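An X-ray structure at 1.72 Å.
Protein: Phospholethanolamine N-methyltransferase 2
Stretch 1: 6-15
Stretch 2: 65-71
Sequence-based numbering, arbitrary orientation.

Stretch 1, residues 6-15: VERQLIECLH
Stretch 2, residues 65-71: DALIVNQ

Residues 6-15 form part of a longer α-helix that packs across the strand 66-70. The two segments run nearly antiparallel, with 147° between their N-to-C directions and 10.3 Å between their axes at closest approach. From V6 to L14 the helix is regular, its phi/psi values lying near -65/-40; at H15 they are -69/-14. It is held by i to i+4 backbone hydrogen bonds such as L10 N to V6 O (3.0 Å) and L14 N to L10 O (3.2 Å). The strand is extended, from -152/143 at A66 to -125/109 at N70, before Q71 leaves it with phi/psi of 55/44. Register is set by two CA pairs: L10 CA lies 7.9 Å from I68 CA, and L14 CA lies 7.8 Å from A66 CA. One helical turn thus matches a two-residue step along the strand, and the alternation of the strand points A66, I68 and N70 toward the helix while L67 and V69, both with chi1 t, point away.

I68 covers the most surface in the contact. Its side chain adopts the mt rotamer (-56°, 169°), which brings CD1 to 3.5 Å from I11 CD1, the closest apolar approach between the segments. The CA-to-CB bond of I11 is directed sideways, but its mm rotamer (-60°, -46°) carries the end of the side chain nearer to the strand. The CG2 branch of I68 meets L10, with 4.2 Å between I68 CG2 and L10 CD1.

N70 and L10 contribute the next largest areas. L10 points toward the strand in the mt rotamer (-66°, -174°), and its CD1 reaches both I68 and the amide of N70, lying 3.9 Å from N70 OD1. N70 has chi1 of -172° (t) and chi2 of 31°; its OD1 is hydrogen-bonded elsewhere in the structure. On the amide's other atom, N70 ND2 is 3.7 Å from E7 OE2, and no hydrogen bond links the two segments. E7 reaches this position from a sideways CA-to-CB bond through chi angles of -76°, 76° and 33°, and its OE2 is buried by the contact without a partner in the model.

Toward the C-terminal part of the helical segment, L14 takes the tp rotamer (174°, 58°) and rests against the small side chain of A66, with L14 CD1 3.8 Å from A66 CB. The contact is therefore mainly apolar along L14, I11 and L10, becomes polar at N70 and E7, and buries 278 Å² summed over both sides.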

# COMPACT_ATOMS: atom_id res chain seq x y z
N VAL A 6 -1.89 -16.36 -14.73
CA VAL A 6 -2.17 -14.93 -14.79
C VAL A 6 -3.66 -14.63 -14.87
O VAL A 6 -4.18 -13.77 -14.14
CB VAL A 6 -1.46 -14.26 -15.97
CG1 VAL A 6 -1.86 -12.79 -16.04
CG2 VAL A 6 0.03 -14.37 -15.79
N GLU A 7 -4.36 -15.32 -15.77
CA GLU A 7 -5.79 -15.08 -15.92
C GLU A 7 -6.55 -15.45 -14.65
O GLU A 7 -7.53 -14.79 -14.29
CB GLU A 7 -6.36 -15.82 -17.13
CG GLU A 7 -6.02 -15.15 -18.45
CD GLU A 7 -4.60 -15.38 -18.89
OE1 GLU A 7 -4.05 -16.47 -18.61
OE2 GLU A 7 -4.02 -14.48 -19.54
N ARG A 8 -6.09 -16.48 -13.95
CA ARG A 8 -6.73 -16.83 -12.69
C ARG A 8 -6.55 -15.71 -11.67
O ARG A 8 -7.48 -15.39 -10.93
CB ARG A 8 -6.23 -18.17 -12.15
CG ARG A 8 -6.79 -19.34 -12.97
CD ARG A 8 -6.47 -20.68 -12.36
NE ARG A 8 -7.01 -20.82 -11.01
CZ ARG A 8 -8.19 -21.36 -10.73
NH1 ARG A 8 -8.98 -21.83 -11.69
NH2 ARG A 8 -8.58 -21.45 -9.46
N GLN A 9 -5.38 -15.07 -11.66
CA GLN A 9 -5.17 -13.97 -10.73
C GLN A 9 -6.04 -12.75 -11.09
O GLN A 9 -6.53 -12.06 -10.19
CB GLN A 9 -3.68 -13.58 -10.66
CG GLN A 9 -3.39 -12.64 -9.50
CD GLN A 9 -1.98 -12.06 -9.51
OE1 GLN A 9 -1.11 -12.49 -10.27
NE2 GLN A 9 -1.76 -11.08 -8.64
N LEU A 10 -6.23 -12.49 -12.38
CA LEU A 10 -7.08 -11.38 -12.80
C LEU A 10 -8.50 -11.57 -12.26
O LEU A 10 -9.12 -10.61 -11.77
CB LEU A 10 -7.13 -11.22 -14.32
CG LEU A 10 -5.81 -10.83 -14.97
CD1 LEU A 10 -6.01 -10.57 -16.45
CD2 LEU A 10 -5.25 -9.60 -14.29
N ILE A 11 -9.00 -12.80 -12.33
CA ILE A 11 -10.35 -13.09 -11.85
C ILE A 11 -10.40 -13.07 -10.32
O ILE A 11 -11.42 -12.66 -9.74
CB ILE A 11 -10.87 -14.45 -12.41
CG1 ILE A 11 -10.92 -14.40 -13.93
CG2 ILE A 11 -12.25 -14.78 -11.85
CD1 ILE A 11 -11.53 -13.13 -14.46
N GLU A 12 -9.32 -13.46 -9.66
CA GLU A 12 -9.27 -13.33 -8.20
C GLU A 12 -9.37 -11.86 -7.78
O GLU A 12 -10.06 -11.54 -6.81
CB GLU A 12 -8.00 -13.97 -7.62
CG GLU A 12 -8.00 -15.49 -7.71
CD GLU A 12 -6.59 -16.08 -7.64
OE1 GLU A 12 -5.63 -15.29 -7.50
OE2 GLU A 12 -6.46 -17.31 -7.72
N CYS A 13 -8.69 -10.98 -8.51
CA CYS A 13 -8.79 -9.54 -8.25
C CYS A 13 -10.23 -9.04 -8.36
O CYS A 13 -10.68 -8.22 -7.55
CB CYS A 13 -7.89 -8.76 -9.20
SG CYS A 13 -6.12 -8.97 -8.85
N LEU A 14 -10.96 -9.54 -9.35
CA LEU A 14 -12.37 -9.19 -9.52
C LEU A 14 -13.15 -9.62 -8.29
O LEU A 14 -13.95 -8.85 -7.75
CB LEU A 14 -12.94 -9.86 -10.79
CG LEU A 14 -14.45 -9.68 -11.00
CD1 LEU A 14 -14.83 -8.19 -11.05
CD2 LEU A 14 -14.90 -10.41 -12.26
N HIS A 15 -12.91 -10.84 -7.83
CA HIS A 15 -13.63 -11.34 -6.66
C HIS A 15 -13.28 -10.68 -5.33
O HIS A 15 -14.02 -10.83 -4.35
CB HIS A 15 -13.55 -12.87 -6.59
CG HIS A 15 -14.42 -13.54 -7.60
ND1 HIS A 15 -15.78 -13.72 -7.41
CD2 HIS A 15 -14.15 -14.01 -8.85
CE1 HIS A 15 -16.29 -14.30 -8.48
NE2 HIS A 15 -15.33 -14.49 -9.37
N ASP A 65 -20.95 -5.60 -15.85
CA ASP A 65 -20.62 -5.70 -14.42
C ASP A 65 -19.12 -5.71 -14.19
O ASP A 65 -18.65 -5.34 -13.13
CB ASP A 65 -21.27 -6.95 -13.84
CG ASP A 65 -22.78 -6.93 -14.00
OD1 ASP A 65 -23.45 -6.15 -13.28
OD2 ASP A 65 -23.30 -7.68 -14.87
N ALA A 66 -18.36 -6.15 -15.19
CA ALA A 66 -16.91 -6.15 -15.08
C ALA A 66 -16.33 -6.03 -16.47
O ALA A 66 -16.86 -6.58 -17.43
CB ALA A 66 -16.40 -7.44 -14.43
N LEU A 67 -15.24 -5.28 -16.55
CA LEU A 67 -14.49 -5.14 -17.77
C LEU A 67 -13.06 -5.52 -17.44
O LEU A 67 -12.44 -4.92 -16.55
CB LEU A 67 -14.52 -3.68 -18.22
CG LEU A 67 -13.66 -3.34 -19.44
CD1 LEU A 67 -14.09 -4.15 -20.67
CD2 LEU A 67 -13.75 -1.86 -19.71
N ILE A 68 -12.54 -6.54 -18.12
CA ILE A 68 -11.17 -6.99 -17.90
C ILE A 68 -10.34 -6.58 -19.10
O ILE A 68 -10.66 -6.95 -20.22
CB ILE A 68 -11.14 -8.52 -17.76
CG1 ILE A 68 -12.08 -8.95 -16.62
CG2 ILE A 68 -9.73 -9.00 -17.48
CD1 ILE A 68 -12.33 -10.44 -16.58
N VAL A 69 -9.29 -5.80 -18.86
CA VAL A 69 -8.48 -5.28 -19.94
C VAL A 69 -7.08 -5.82 -19.75
O VAL A 69 -6.42 -5.52 -18.76
CB VAL A 69 -8.46 -3.74 -19.94
CG1 VAL A 69 -7.60 -3.20 -21.09
CG2 VAL A 69 -9.87 -3.20 -20.07
N ASN A 70 -6.62 -6.62 -20.70
CA ASN A 70 -5.39 -7.37 -20.50
C ASN A 70 -4.35 -7.11 -21.60
O ASN A 70 -4.53 -7.52 -22.74
CB ASN A 70 -5.71 -8.87 -20.43
CG ASN A 70 -4.52 -9.71 -20.04
OD1 ASN A 70 -3.66 -9.25 -19.28
ND2 ASN A 70 -4.46 -10.93 -20.53
N GLN A 71 -3.28 -6.40 -21.23
CA GLN A 71 -2.17 -6.10 -22.16
C GLN A 71 -2.64 -5.41 -23.43
O GLN A 71 -2.20 -5.74 -24.53
CB GLN A 71 -1.39 -7.37 -22.51
CG GLN A 71 -0.70 -8.01 -21.30
CD GLN A 71 0.63 -7.33 -20.90
OE1 GLN A 71 0.72 -6.10 -20.73
NE2 GLN A 71 1.67 -8.16 -20.73